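Local coordinates for putative GH105 family protein (Salmonella enterica subsp. enterica serovar Paratyphi A, PDB 3QWT) that is of unconfirmed function but probably acts as a glycoside hydrolase of family GH105, perhaps on unsaturated sugar ends as its relatives do, at residues H19-I30 and L373-F381; H163-L171 and W213-G221. All blocks are in the same frame, centred on the assembly; numbering follows the deposited sequence.

Interaction 1: H19-I30 and L373-F381; sequences HFIARDELKALI and LTEYLRNYF
Helices 23-30 and 373-377 run nearly antiparallel, at 159°, with their axes 10.5 Å apart at closest approach, which brings Ile30 opposite Leu373 and Arg23 opposite Tyr380. Tyr380 makes the polar link. Its OH donates to Ile21 O at 2.6 Å, at the edge of the ring. The His19 ring lies over one face of the same tyrosine, offset toward the rim. The two ring centroids are 3.9 Å apart and the planes differ by 27°, a face-to-face stack. Arg23 passes the tyrosine with its aliphatic part, and Arg23 CB comes 3.4 Å from Tyr380 CD2. Arg23 CG is anti to the backbone N (chi1 -174°), which lays the chain along the ring before it bends at chi3. Arg23 NE meets Asp24 OD1 in a salt bridge, and NH1 bonds to the carbonyl of Phe100 of a second subunit. The contact joins the first and last helices of the chain, which is consistent with closing the ring of helices in an alpha/alpha toroid. Between them the packing is apolar. Leu377 is a knob in the hole made by Arg23, Leu26, Lys27 and Ile30. Leu377 CD1 reaches Ile30 CD1 at 3.8 Å; the other methyl, CD2, lies against Arg23 CG and Leu26 CB. Leu26 divides its own methyls. CD2 meets Leu373 CD2, while Leu26 CD1 fits between two tyrosines, 3.5 Å from Tyr380 CE1 and in plane at the edge of Tyr376. The Tyr376 OH sits at the edge of the Phe20 ring, 3.2 Å from Phe20 CE2, and is hydrogen-bonded to Glu322 of helix 318-330.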
# COMPACT_ATOMS: atom_id res chain seq x y z
N HIS A 19 -42.76 -25.66 2.52
CA HIS A 19 -43.28 -24.32 2.36
C HIS A 19 -44.78 -24.30 2.60
O HIS A 19 -45.56 -24.88 1.85
CB HIS A 19 -42.96 -23.78 0.97
CG HIS A 19 -41.50 -23.52 0.76
ND1 HIS A 19 -40.88 -23.68 -0.47
CD2 HIS A 19 -40.53 -23.13 1.62
CE1 HIS A 19 -39.60 -23.40 -0.35
NE2 HIS A 19 -39.36 -23.06 0.90
N PHE A 20 -45.17 -23.62 3.67
CA PHE A 20 -46.58 -23.52 3.98
C PHE A 20 -47.28 -22.66 2.93
O PHE A 20 -48.47 -22.80 2.70
CB PHE A 20 -46.79 -22.98 5.40
CG PHE A 20 -46.57 -21.50 5.54
CD1 PHE A 20 -47.63 -20.63 5.50
CD2 PHE A 20 -45.31 -21.00 5.75
CE1 PHE A 20 -47.44 -19.29 5.65
CE2 PHE A 20 -45.11 -19.65 5.90
CZ PHE A 20 -46.18 -18.79 5.86
N ILE A 21 -46.52 -21.77 2.29
CA ILE A 21 -47.09 -20.91 1.26
C ILE A 21 -46.17 -20.90 0.04
O ILE A 21 -44.95 -20.87 0.19
CB ILE A 21 -47.29 -19.48 1.81
CG1 ILE A 21 -47.98 -18.59 0.78
CG2 ILE A 21 -45.97 -18.88 2.32
CD1 ILE A 21 -48.04 -17.14 1.19
N ALA A 22 -46.74 -20.97 -1.16
CA ALA A 22 -45.89 -21.11 -2.34
C ALA A 22 -45.25 -19.80 -2.77
O ALA A 22 -45.82 -18.72 -2.56
CB ALA A 22 -46.63 -21.73 -3.49
N ARG A 23 -44.06 -19.89 -3.36
CA ARG A 23 -43.33 -18.71 -3.77
C ARG A 23 -44.21 -17.67 -4.45
O ARG A 23 -44.22 -16.50 -4.05
CB ARG A 23 -42.17 -19.06 -4.72
CG ARG A 23 -41.29 -17.82 -5.02
CD ARG A 23 -40.26 -18.06 -6.09
NE ARG A 23 -40.89 -18.40 -7.36
CZ ARG A 23 -40.22 -18.69 -8.47
NH1 ARG A 23 -38.89 -18.67 -8.47
NH2 ARG A 23 -40.88 -18.99 -9.57
N ASP A 24 -44.92 -18.07 -5.48
CA ASP A 24 -45.65 -17.09 -6.28
C ASP A 24 -46.88 -16.55 -5.57
O ASP A 24 -47.36 -15.46 -5.87
CB ASP A 24 -45.94 -17.65 -7.68
CG ASP A 24 -44.65 -17.86 -8.48
OD1 ASP A 24 -43.68 -17.10 -8.24
OD2 ASP A 24 -44.59 -18.77 -9.32
N GLU A 25 -47.34 -17.29 -4.58
CA GLU A 25 -48.39 -16.82 -3.70
C GLU A 25 -47.83 -15.66 -2.89
O GLU A 25 -48.46 -14.61 -2.74
CB GLU A 25 -48.83 -17.96 -2.78
CG GLU A 25 -50.18 -17.78 -2.13
CD GLU A 25 -50.68 -19.08 -1.50
OE1 GLU A 25 -49.85 -19.95 -1.16
OE2 GLU A 25 -51.91 -19.22 -1.35
N LEU A 26 -46.63 -15.86 -2.35
CA LEU A 26 -45.94 -14.80 -1.63
C LEU A 26 -45.83 -13.52 -2.47
O LEU A 26 -46.20 -12.43 -2.03
CB LEU A 26 -44.55 -15.27 -1.23
CG LEU A 26 -44.43 -15.66 0.23
CD1 LEU A 26 -43.19 -16.52 0.42
CD2 LEU A 26 -44.38 -14.41 1.08
N LYS A 27 -45.33 -13.66 -3.69
CA LYS A 27 -45.21 -12.50 -4.56
C LYS A 27 -46.56 -11.80 -4.77
O LYS A 27 -46.66 -10.57 -4.71
CB LYS A 27 -44.58 -12.89 -5.90
CG LYS A 27 -43.16 -13.34 -5.80
CD LYS A 27 -42.56 -13.40 -7.19
CE LYS A 27 -41.09 -13.73 -7.17
NZ LYS A 27 -40.58 -13.93 -8.56
N ALA A 28 -47.61 -12.59 -5.01
CA ALA A 28 -48.93 -12.01 -5.22
C ALA A 28 -49.40 -11.24 -3.99
O ALA A 28 -50.04 -10.20 -4.11
CB ALA A 28 -49.93 -13.08 -5.61
N LEU A 29 -49.06 -11.74 -2.81
CA LEU A 29 -49.38 -11.06 -1.55
C LEU A 29 -48.64 -9.71 -1.48
O LEU A 29 -49.22 -8.67 -1.17
CB LEU A 29 -48.98 -11.96 -0.38
CG LEU A 29 -49.52 -11.67 1.02
CD1 LEU A 29 -51.05 -11.63 1.04
CD2 LEU A 29 -49.02 -12.74 1.98
N ILE A 30 -47.35 -9.74 -1.78
CA ILE A 30 -46.57 -8.51 -1.77
C ILE A 30 -47.19 -7.49 -2.73
O ILE A 30 -47.38 -6.33 -2.37
CB ILE A 30 -45.12 -8.79 -2.10
CG1 ILE A 30 -44.54 -9.70 -1.01
CG2 ILE A 30 -44.34 -7.48 -2.19
CD1 ILE A 30 -43.15 -10.21 -1.28
N LEU A 373 -41.50 -10.09 4.31
CA LEU A 373 -41.94 -11.08 3.33
C LEU A 373 -40.89 -11.23 2.23
O LEU A 373 -40.70 -12.32 1.68
CB LEU A 373 -43.34 -10.76 2.77
CG LEU A 373 -44.52 -10.91 3.73
CD1 LEU A 373 -45.82 -10.46 3.07
CD2 LEU A 373 -44.64 -12.34 4.22
N THR A 374 -40.16 -10.15 1.94
CA THR A 374 -39.10 -10.22 0.93
C THR A 374 -37.90 -11.02 1.41
O THR A 374 -37.31 -11.80 0.66
CB THR A 374 -38.64 -8.84 0.49
OG1 THR A 374 -39.73 -8.14 -0.12
CG2 THR A 374 -37.51 -8.97 -0.52
N GLU A 375 -37.53 -10.81 2.66
CA GLU A 375 -36.47 -11.60 3.25
C GLU A 375 -36.90 -13.08 3.27
O GLU A 375 -36.09 -13.98 3.05
CB GLU A 375 -36.11 -11.06 4.64
CG GLU A 375 -35.09 -11.90 5.41
CD GLU A 375 -33.69 -11.94 4.78
OE1 GLU A 375 -33.26 -10.94 4.21
OE2 GLU A 375 -33.01 -12.98 4.88
N TYR A 376 -38.19 -13.32 3.51
CA TYR A 376 -38.68 -14.70 3.56
C TYR A 376 -38.62 -15.37 2.18
O TYR A 376 -38.42 -16.59 2.08
CB TYR A 376 -40.10 -14.74 4.12
CG TYR A 376 -40.58 -16.13 4.49
CD1 TYR A 376 -41.56 -16.78 3.74
CD2 TYR A 376 -40.05 -16.79 5.60
CE1 TYR A 376 -42.00 -18.03 4.08
CE2 TYR A 376 -40.50 -18.06 5.95
CZ TYR A 376 -41.47 -18.68 5.18
OH TYR A 376 -41.93 -19.94 5.50
N LEU A 377 -38.79 -14.56 1.13
CA LEU A 377 -38.65 -15.04 -0.24
C LEU A 377 -37.28 -15.62 -0.53
O LEU A 377 -37.13 -16.47 -1.41
CB LEU A 377 -38.95 -13.92 -1.25
CG LEU A 377 -40.41 -13.85 -1.73
CD1 LEU A 377 -40.60 -12.68 -2.67
CD2 LEU A 377 -40.87 -15.15 -2.39
N ARG A 378 -36.26 -15.18 0.19
CA ARG A 378 -34.92 -15.72 -0.02
C ARG A 378 -34.89 -17.22 0.25
O ARG A 378 -34.11 -17.95 -0.35
CB ARG A 378 -33.86 -15.00 0.81
CG ARG A 378 -33.55 -13.59 0.32
CD ARG A 378 -32.40 -12.99 1.11
NE ARG A 378 -31.11 -13.56 0.73
CZ ARG A 378 -30.41 -13.17 -0.33
NH1 ARG A 378 -29.24 -13.73 -0.62
NH2 ARG A 378 -30.88 -12.20 -1.11
N ASN A 379 -35.76 -17.68 1.15
CA ASN A 379 -35.96 -19.12 1.35
C ASN A 379 -36.42 -19.88 0.10
O ASN A 379 -36.40 -21.11 0.08
CB ASN A 379 -36.93 -19.39 2.50
CG ASN A 379 -36.30 -19.19 3.85
OD1 ASN A 379 -35.08 -19.22 3.99
ND2 ASN A 379 -37.12 -18.98 4.87
N TYR A 380 -36.82 -19.16 -0.94
CA TYR A 380 -37.27 -19.82 -2.16
C TYR A 380 -36.23 -19.80 -3.27
O TYR A 380 -36.53 -20.08 -4.43
CB TYR A 380 -38.60 -19.24 -2.65
CG TYR A 380 -39.70 -19.46 -1.66
CD1 TYR A 380 -39.71 -18.78 -0.45
CD2 TYR A 380 -40.72 -20.38 -1.91
CE1 TYR A 380 -40.71 -19.00 0.47
CE2 TYR A 380 -41.71 -20.60 -0.98
CZ TYR A 380 -41.70 -19.91 0.21
OH TYR A 380 -42.69 -20.11 1.14
N PHE A 381 -34.99 -19.45 -2.91
CA PHE A 381 -33.87 -19.65 -3.81
C PHE A 381 -33.19 -20.93 -3.37
O PHE A 381 -33.04 -21.16 -2.15
CB PHE A 381 -32.90 -18.48 -3.74
CG PHE A 381 -33.49 -17.19 -4.23
CD1 PHE A 381 -33.67 -16.97 -5.58
CD2 PHE A 381 -33.87 -16.21 -3.33
CE1 PHE A 381 -34.20 -15.78 -6.03
CE2 PHE A 381 -34.41 -15.03 -3.78
CZ PHE A 381 -34.58 -14.81 -5.13
OXT PHE A 381 -32.77 -21.74 -4.19

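Interaction 2: H163-L171 and W213-G221; sequences HQQMWDDTL and WFHGWSYDG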
# COMPACT_ATOMS: atom_id res chain seq x y z
N HIS A 163 -36.52 18.57 23.05
CA HIS A 163 -35.25 18.95 23.62
C HIS A 163 -34.63 17.80 24.42
O HIS A 163 -35.31 17.11 25.19
CB HIS A 163 -35.42 20.18 24.51
CG HIS A 163 -34.13 20.85 24.84
ND1 HIS A 163 -33.30 21.39 23.88
CD2 HIS A 163 -33.52 21.06 26.03
CE1 HIS A 163 -32.23 21.90 24.46
NE2 HIS A 163 -32.34 21.71 25.77
N GLN A 164 -33.34 17.58 24.20
CA GLN A 164 -32.56 16.63 25.01
C GLN A 164 -33.00 15.16 24.93
O GLN A 164 -32.50 14.34 25.70
CB GLN A 164 -32.54 17.07 26.47
CG GLN A 164 -31.74 18.33 26.73
CD GLN A 164 -30.24 18.07 26.69
OE1 GLN A 164 -29.74 17.32 25.85
NE2 GLN A 164 -29.52 18.70 27.61
N GLN A 165 -33.92 14.82 24.03
CA GLN A 165 -34.42 13.44 23.94
C GLN A 165 -33.76 12.63 22.83
O GLN A 165 -33.45 13.18 21.74
CB GLN A 165 -35.94 13.42 23.68
CG GLN A 165 -36.81 14.04 24.74
CD GLN A 165 -38.29 13.93 24.38
OE1 GLN A 165 -38.68 13.03 23.64
NE2 GLN A 165 -39.10 14.85 24.89
N MSE A 166 -33.57 11.34 23.11
CA MSE A 166 -33.10 10.35 22.13
C MSE A 166 -34.12 9.21 22.04
O MSE A 166 -34.58 8.71 23.07
CB MSE A 166 -31.72 9.81 22.52
CG MSE A 166 -30.60 10.84 22.46
SE MSE A 166 -28.80 10.20 22.95
CE MSE A 166 -28.43 8.93 21.48
N TRP A 167 -34.50 8.81 20.83
CA TRP A 167 -35.48 7.73 20.68
C TRP A 167 -34.92 6.56 19.87
O TRP A 167 -34.03 6.76 19.03
CB TRP A 167 -36.73 8.21 19.94
CG TRP A 167 -37.48 9.34 20.57
CD1 TRP A 167 -37.04 10.17 21.55
CD2 TRP A 167 -38.82 9.75 20.26
NE1 TRP A 167 -38.02 11.09 21.87
CE2 TRP A 167 -39.12 10.85 21.08
CE3 TRP A 167 -39.79 9.30 19.36
CZ2 TRP A 167 -40.36 11.51 21.05
CZ3 TRP A 167 -41.01 9.95 19.32
CH2 TRP A 167 -41.29 11.04 20.16
N ASP A 168 -35.46 5.37 20.09
CA ASP A 168 -35.19 4.23 19.20
C ASP A 168 -35.27 4.63 17.71
O ASP A 168 -34.38 4.32 16.93
CB ASP A 168 -36.21 3.12 19.42
CG ASP A 168 -36.31 2.67 20.89
OD1 ASP A 168 -35.46 3.05 21.72
OD2 ASP A 168 -37.25 1.93 21.21
N ASP A 169 -36.37 5.28 17.35
CA ASP A 169 -36.77 5.52 15.98
C ASP A 169 -35.65 6.26 15.20
O ASP A 169 -35.51 6.11 13.99
CB ASP A 169 -38.09 6.33 15.94
CG ASP A 169 -39.22 5.69 16.81
OD1 ASP A 169 -40.26 5.25 16.25
OD2 ASP A 169 -39.07 5.62 18.05
N THR A 170 -34.87 7.06 15.91
CA THR A 170 -33.80 7.79 15.27
C THR A 170 -32.90 6.83 14.52
O THR A 170 -32.39 7.18 13.48
CB THR A 170 -32.98 8.58 16.29
OG1 THR A 170 -33.85 9.50 16.97
CG2 THR A 170 -31.86 9.35 15.63
N LEU A 171 -32.73 5.61 15.03
CA LEU A 171 -31.76 4.72 14.37
C LEU A 171 -32.20 4.36 12.95
O LEU A 171 -31.36 4.19 12.07
CB LEU A 171 -31.43 3.47 15.21
CG LEU A 171 -30.54 3.78 16.42
CD1 LEU A 171 -30.63 2.69 17.48
CD2 LEU A 171 -29.08 4.00 16.02
N TRP A 213 -35.33 -3.04 24.51
CA TRP A 213 -34.99 -1.62 24.58
C TRP A 213 -36.11 -0.73 25.11
O TRP A 213 -37.29 -1.01 24.92
CB TRP A 213 -34.62 -1.11 23.19
CG TRP A 213 -33.26 -1.48 22.73
CD1 TRP A 213 -32.67 -2.71 22.78
CD2 TRP A 213 -32.32 -0.62 22.08
NE1 TRP A 213 -31.41 -2.66 22.23
CE2 TRP A 213 -31.17 -1.39 21.79
CE3 TRP A 213 -32.33 0.74 21.73
CZ2 TRP A 213 -30.04 -0.84 21.16
CZ3 TRP A 213 -31.22 1.28 21.11
CH2 TRP A 213 -30.08 0.49 20.84
N PHE A 214 -35.73 0.37 25.75
CA PHE A 214 -36.69 1.39 26.12
C PHE A 214 -36.97 2.32 24.95
O PHE A 214 -36.09 2.60 24.13
CB PHE A 214 -36.19 2.18 27.33
CG PHE A 214 -36.06 1.34 28.57
CD1 PHE A 214 -37.18 0.75 29.13
CD2 PHE A 214 -34.83 1.13 29.15
CE1 PHE A 214 -37.06 -0.04 30.28
CE2 PHE A 214 -34.71 0.34 30.30
CZ PHE A 214 -35.83 -0.24 30.86
N HIS A 215 -38.19 2.82 24.87
CA HIS A 215 -38.54 3.69 23.75
C HIS A 215 -37.68 4.95 23.71
O HIS A 215 -37.07 5.26 22.68
CB HIS A 215 -40.03 4.05 23.74
CG HIS A 215 -40.44 4.85 22.55
ND1 HIS A 215 -41.58 5.63 22.52
CD2 HIS A 215 -39.85 5.00 21.34
CE1 HIS A 215 -41.67 6.22 21.34
NE2 HIS A 215 -40.64 5.86 20.61
N GLY A 216 -37.63 5.68 24.82
CA GLY A 216 -36.94 6.96 24.85
C GLY A 216 -36.03 7.21 26.04
O GLY A 216 -36.08 6.52 27.07
N TRP A 217 -35.19 8.24 25.87
CA TRP A 217 -34.26 8.72 26.90
C TRP A 217 -34.23 10.24 26.85
O TRP A 217 -34.23 10.85 25.77
CB TRP A 217 -32.85 8.18 26.65
CG TRP A 217 -31.77 8.92 27.40
CD1 TRP A 217 -30.98 9.91 26.91
CD2 TRP A 217 -31.39 8.75 28.76
NE1 TRP A 217 -30.13 10.36 27.88
CE2 TRP A 217 -30.37 9.67 29.04
CE3 TRP A 217 -31.84 7.91 29.79
CZ2 TRP A 217 -29.77 9.76 30.29
CZ3 TRP A 217 -31.24 8.01 31.03
CH2 TRP A 217 -30.22 8.92 31.27
N SER A 218 -34.15 10.87 28.01
CA SER A 218 -33.98 12.31 28.05
C SER A 218 -32.81 12.73 28.93
O SER A 218 -32.66 12.25 30.06
CB SER A 218 -35.25 13.01 28.52
OG SER A 218 -35.02 14.40 28.58
N TYR A 219 -31.99 13.64 28.42
CA TYR A 219 -30.88 14.15 29.20
C TYR A 219 -31.35 15.24 30.15
O TYR A 219 -30.61 15.69 31.02
CB TYR A 219 -29.77 14.66 28.29
CG TYR A 219 -28.80 13.57 27.86
CD1 TYR A 219 -28.66 13.22 26.53
CD2 TYR A 219 -28.02 12.90 28.80
CE1 TYR A 219 -27.77 12.24 26.14
CE2 TYR A 219 -27.13 11.92 28.42
CZ TYR A 219 -27.01 11.59 27.08
OH TYR A 219 -26.14 10.61 26.70
N ASP A 220 -32.60 15.65 29.99
CA ASP A 220 -33.20 16.56 30.94
C ASP A 220 -33.87 15.71 32.00
O ASP A 220 -35.05 15.40 31.91
CB ASP A 220 -34.17 17.49 30.23
CG ASP A 220 -34.95 18.37 31.19
OD1 ASP A 220 -34.59 18.41 32.39
OD2 ASP A 220 -35.92 19.02 30.74
N GLY A 221 -33.09 15.29 32.99
CA GLY A 221 -33.61 14.46 34.06
C GLY A 221 -33.03 13.06 34.02
O GLY A 221 -33.28 12.26 34.91
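A short two-stranded antiparallel ribbon pairs strand 165-167 with strand 216-218, beside helix 170-184 of the alpha/alpha toroid. Met166 and Trp217 form the hydrogen-bonded pair: Met166 N donates to Trp217 O at 2.8 Å, and Trp217 N returns a bond to Met166 O. Gln165 with Ser218 and Trp167 with Gly216 are the non-hydrogen-bonded pairs around it. The ladder runs on past the strands, through Tyr219 N to Gln164 O at one end and Asp168 N to His215 O at the other. Met166, a selenomethionine, shares its face with Trp217. Its chain is extended at chi2 (-180°), which carries Met166 SE to 3.9 Å from Tyr219 CE1 in an oblique Met-aromatic contact. The Trp217 indole puts NE1 over the centre of the Tyr219 ring, 3.2 Å above its plane. On the other face, Trp167 NE1 donates to Gln165 OE1 at 2.7 Å, nearly in the indole plane, which should fix the turn of both groups. Beyond the strand, Leu171 CD1 packs on Trp213 CZ3. Asp168 OD1 lies 2.5 Å from Phe214 O. The Asp169 side chain lies about 3 Å from a bound glycerol, probably from the crystallisation liquor, and Trp236 holds its OD1. The other oxygen takes a bond from His215, where chi1 (-176°) turns the imidazole back to Asp169 although CB points away; ND1 is hydrogen-bonded to Tyr354. His215 NE2 meets Asp169 OD2 at 3.0 Å, on the syn side and 23° out of the carboxylate plane, with the oxygen in the plane of the imidazole.

In the fold
From the N terminus, the chain first enters interaction 1 at residues 19-30, which begin helix 23-37. That contact waits for the C-terminal residues 373-381 and so closes a loop of 342 residues. Interaction 2 lies wholly within this loop. It joins 163-171 to 213-221 across 41 residues, which are mostly helical and include helix 188-205. The two contacts are therefore nested and do not cross. The centres of interactions 1 and 2 are 36 Å apart, on opposite sides of the chain's centre. Their nearest atoms are about 17 Å apart. Interaction 1 joins the first helix, 23-37, to the last, 363-377, next to a second subunit. Interaction 2 pairs the strand leading into helix 170-184 with the strand that follows helix 188-205.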